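Local coordinates for putative iron-regulated protein A (Parabacteroides distasonis ATCC 8503, PDB 4ECG), which has no established function but belongs to the imelysin-like (peptidase M75) family of putative iron-regulated proteins and binds calcium ions in the crystal, at residues T150-L155 / S278-N283. Sequence-based numbering, arbitrary orientation.
Sequences TAEKML and SWYSWN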
ATOM      1  N   THR A 150     -10.856  -9.615  -3.920  1.00 41.33           N
ATOM      2  CA  THR A 150     -11.962 -10.541  -4.090  1.00 42.01           C
ATOM      3  C   THR A 150     -13.267  -9.706  -3.979  1.00 41.05           C
ATOM      4  O   THR A 150     -14.165  -9.874  -4.789  1.00 48.26           O
ATOM      5  CB  THR A 150     -11.928 -11.730  -3.088  1.00 40.86           C
ATOM      6  OG1 THR A 150     -10.753 -12.497  -3.304  1.00 39.28           O
ATOM      7  CG2 THR A 150     -13.145 -12.645  -3.250  1.00 40.53           C
ATOM      8  N   ALA A 151     -13.361  -8.835  -2.981  1.00 39.38           N
ATOM      9  CA  ALA A 151     -14.470  -7.878  -2.836  1.00 41.94           C
ATOM     10  C   ALA A 151     -14.601  -7.035  -4.145  1.00 41.92           C
ATOM     11  O   ALA A 151     -15.665  -6.940  -4.709  1.00 46.13           O
ATOM     12  CB  ALA A 151     -14.242  -6.989  -1.594  1.00 36.73           C
ATOM     13  N   GLU A 152     -13.479  -6.550  -4.662  1.00 43.06           N
ATOM     14  CA  GLU A 152     -13.423  -5.708  -5.862  1.00 42.77           C
ATOM     15  C   GLU A 152     -14.049  -6.415  -7.021  1.00 45.85           C
ATOM     16  O   GLU A 152     -14.847  -5.824  -7.777  1.00 41.01           O
ATOM     17  CB  GLU A 152     -11.948  -5.402  -6.207  1.00 43.64           C
ATOM     18  CG  GLU A 152     -11.726  -4.292  -7.230  1.00 44.90           C
ATOM     19  CD  GLU A 152     -10.325  -4.252  -7.829  1.00 46.16           C
ATOM     20  OE1 GLU A 152      -9.447  -5.135  -7.518  1.00 43.84           O
ATOM     21  OE2 GLU A 152     -10.140  -3.340  -8.653  1.00 41.88           O
ATOM     22  N   LYS A 153     -13.667  -7.688  -7.169  1.00 44.98           N
ATOM     23  CA  LYS A 153     -14.054  -8.476  -8.322  1.00 45.36           C
ATOM     24  C   LYS A 153     -15.558  -8.668  -8.324  1.00 44.12           C
ATOM     25  O   LYS A 153     -16.137  -8.724  -9.384  1.00 47.27           O
ATOM     26  CB  LYS A 153     -13.379  -9.873  -8.368  1.00 44.08           C
ATOM     27  CG  LYS A 153     -13.484 -10.499  -9.768  1.00 45.98           C
ATOM     28  CD  LYS A 153     -12.842 -11.899  -9.887  1.00 47.65           C
ATOM     29  CE  LYS A 153     -12.922 -12.506 -11.302  1.00 47.49           C
ATOM     30  NZ  LYS A 153     -14.309 -12.871 -11.743  1.00 48.93           N
HETATM   31  N   MSE A 154     -16.160  -8.725  -7.140  1.00 44.92           N
HETATM   32  CA  MSE A 154     -17.601  -8.889  -6.964  1.00 43.41           C
HETATM   33  C   MSE A 154     -18.377  -7.565  -6.977  1.00 44.29           C
HETATM   34  O   MSE A 154     -19.567  -7.588  -7.226  1.00 43.13           O
HETATM   35  CB  MSE A 154     -17.890  -9.618  -5.652  1.00 43.87           C
HETATM   36  CG  MSE A 154     -17.291 -11.008  -5.554  1.00 44.33           C
HETATM   37 SE   MSE A 154     -17.404 -11.824  -3.767  0.75 41.86          SE
HETATM   38  CE  MSE A 154     -16.727 -13.532  -4.308  1.00 43.01           C
ATOM     39  N   LEU A 155     -17.730  -6.435  -6.687  1.00 43.31           N
ATOM     40  CA  LEU A 155     -18.431  -5.147  -6.623  1.00 44.78           C
ATOM     41  C   LEU A 155     -18.420  -4.347  -7.951  1.00 45.12           C
ATOM     42  O   LEU A 155     -19.285  -3.499  -8.195  1.00 47.05           O
ATOM     43  CB  LEU A 155     -17.801  -4.284  -5.529  1.00 42.74           C
ATOM     44  CG  LEU A 155     -18.074  -4.703  -4.109  1.00 42.60           C
ATOM     45  CD1 LEU A 155     -17.203  -3.856  -3.172  1.00 43.62           C
ATOM     46  CD2 LEU A 155     -19.561  -4.587  -3.762  1.00 41.50           C
ATOM     47  N   SER A 278      -5.912  -4.082  -9.462  1.00 44.78           N
ATOM     48  CA  SER A 278      -7.053  -3.144  -9.390  1.00 41.72           C
ATOM     49  C   SER A 278      -7.564  -2.761 -10.781  1.00 45.36           C
ATOM     50  O   SER A 278      -8.227  -1.776 -10.945  1.00 43.26           O
ATOM     51  CB  SER A 278      -6.739  -1.873  -8.620  1.00 41.51           C
ATOM     52  OG  SER A 278      -6.384  -2.191  -7.306  1.00 43.50           O
ATOM     53  N   TRP A 279      -7.335  -3.590 -11.777  1.00 42.89           N
ATOM     54  CA  TRP A 279      -8.053  -3.416 -13.001  1.00 44.71           C
ATOM     55  C   TRP A 279      -9.536  -3.645 -12.932  1.00 44.71           C
ATOM     56  O   TRP A 279     -10.276  -3.121 -13.770  1.00 50.11           O
ATOM     57  CB  TRP A 279      -7.414  -4.258 -14.106  1.00 47.03           C
ATOM     58  CG  TRP A 279      -7.845  -5.689 -14.242  1.00 47.50           C
ATOM     59  CD1 TRP A 279      -7.228  -6.809 -13.711  1.00 47.35           C
ATOM     60  CD2 TRP A 279      -8.946  -6.214 -15.055  1.00 46.84           C
ATOM     61  NE1 TRP A 279      -7.879  -7.954 -14.081  1.00 46.46           N
ATOM     62  CE2 TRP A 279      -8.886  -7.675 -14.924  1.00 46.79           C
ATOM     63  CE3 TRP A 279      -9.927  -5.647 -15.832  1.00 48.36           C
ATOM     64  CZ2 TRP A 279      -9.767  -8.508 -15.565  1.00 46.63           C
ATOM     65  CZ3 TRP A 279     -10.819  -6.495 -16.479  1.00 54.17           C
ATOM     66  CH2 TRP A 279     -10.747  -7.902 -16.326  1.00 54.39           C
ATOM     67  N   TYR A 280     -10.027  -4.411 -11.976  1.00 43.75           N
ATOM     68  CA  TYR A 280     -11.489  -4.599 -11.920  1.00 42.44           C
ATOM     69  C   TYR A 280     -12.209  -3.259 -11.767  1.00 43.73           C
ATOM     70  O   TYR A 280     -13.226  -3.002 -12.423  1.00 44.86           O
ATOM     71  CB  TYR A 280     -11.911  -5.565 -10.787  1.00 41.31           C
ATOM     72  CG  TYR A 280     -11.262  -6.935 -10.837  1.00 42.77           C
ATOM     73  CD1 TYR A 280     -11.026  -7.600 -12.057  1.00 45.03           C
ATOM     74  CD2 TYR A 280     -10.896  -7.587  -9.674  1.00 44.79           C
ATOM     75  CE1 TYR A 280     -10.451  -8.870 -12.085  1.00 47.21           C
ATOM     76  CE2 TYR A 280     -10.297  -8.828  -9.711  1.00 42.99           C
ATOM     77  CZ  TYR A 280     -10.080  -9.480 -10.901  1.00 45.57           C
ATOM     78  OH  TYR A 280      -9.456 -10.743 -10.906  1.00 49.87           O
ATOM     79  N   SER A 281     -11.646  -2.391 -10.927  1.00 43.27           N
ATOM     80  CA  SER A 281     -12.265  -1.151 -10.559  1.00 42.75           C
ATOM     81  C   SER A 281     -11.576   0.056 -11.183  1.00 43.89           C
ATOM     82  O   SER A 281     -12.045   1.200 -10.977  1.00 40.00           O
ATOM     83  CB  SER A 281     -12.246  -0.993  -9.032  1.00 43.49           C
ATOM     84  OG  SER A 281     -10.930  -0.903  -8.553  1.00 39.17           O
ATOM     85  N   TRP A 282     -10.497  -0.177 -11.922  1.00 40.43           N
ATOM     86  CA  TRP A 282      -9.661   0.930 -12.462  1.00 43.00           C
ATOM     87  C   TRP A 282      -9.135   1.801 -11.335  1.00 43.23           C
ATOM     88  O   TRP A 282      -9.328   2.997 -11.340  1.00 44.94           O
ATOM     89  CB  TRP A 282     -10.441   1.812 -13.460  1.00 39.81           C
ATOM     90  CG  TRP A 282     -10.929   1.138 -14.730  1.00 45.45           C
ATOM     91  CD1 TRP A 282     -10.942  -0.221 -15.029  1.00 46.39           C
ATOM     92  CD2 TRP A 282     -11.540   1.781 -15.927  1.00 43.64           C
ATOM     93  NE1 TRP A 282     -11.482  -0.444 -16.266  1.00 48.60           N
ATOM     94  CE2 TRP A 282     -11.845   0.701 -16.856  1.00 47.44           C
ATOM     95  CE3 TRP A 282     -11.865   3.083 -16.279  1.00 46.44           C
ATOM     96  CZ2 TRP A 282     -12.436   0.935 -18.092  1.00 51.35           C
ATOM     97  CZ3 TRP A 282     -12.471   3.324 -17.520  1.00 46.21           C
ATOM     98  CH2 TRP A 282     -12.753   2.277 -18.408  1.00 50.05           C
ATOM     99  N   ASN A 283      -8.507   1.204 -10.328  1.00 43.38           N
ATOM    100  CA  ASN A 283      -7.989   1.962  -9.213  1.00 44.90           C
ATOM    101  C   ASN A 283      -6.483   1.921  -9.239  1.00 43.07           C
ATOM    102  O   ASN A 283      -5.855   2.325  -8.288  1.00 42.39           O
ATOM    103  CB  ASN A 283      -8.538   1.429  -7.864  1.00 45.09           C
ATOM    104  CG  ASN A 283      -8.843   2.536  -6.830  1.00 44.41           C
ATOM    105  OD1 ASN A 283      -9.836   3.296  -6.934  1.00 43.89           O
ATOM    106  ND2 ASN A 283      -8.047   2.552  -5.767  1.00 43.26           N
TER
HETATM  107  O   HOH W   1      -8.195  -5.993  -9.800  1.00 41.89           O
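E152, which meets Y280 and S281 here, is the glutamate of the GxHxxE motif that marks imelysin-like proteins of family M75, and it illustrates how a helix-borne carboxylate can organise an irregular loop far off in sequence. The motif lies on helix 147-155; the loop, 278-283, links helices 271-275 and 284-300. With CG anti to the backbone N (chi1 -167°) and the chain extended beyond it, E152 reaches straight across to the loop. E152 OE2 takes two bonds from one residue: S281 OG donates over 2.6 Å, and S281 N over 2.9 Å in a bent bond, 133° at the hydrogen. Both donors come on the anti side of the carboxylate, tilted out of its plane from opposite faces, an arrangement that should restrict rotation of the group. The other oxygen, E152 OE1, is hydrogen-bonded to H149 ND1 of the same motif and accepts a hydrogen bond of 2.7 Å from water 1, which in turn accepts from Y280 N at a longer 3.3 Å. An alanine here would probably leave S281 OG and S281 N without their shared acceptor and water 1 without OE1. A metal-binding role for the motif is only inferred.

Packing round the Y280 ring completes the joint. The E152 side chain crosses that of Y280 at about a right angle, carboxylate and ring planes 61° apart, while W111, a calcium-binding residue seen in crystals of this protein, meets the ring from outside the two segments. K153 lays its aliphatic chain over one face of the phenol in a CH-pi contact, CG standing 3.8 Å from the Y280 ring centroid; over the opposite face sits water 1, its oxygen 3.1 Å above the Y280 ring plane, displaced toward the rim.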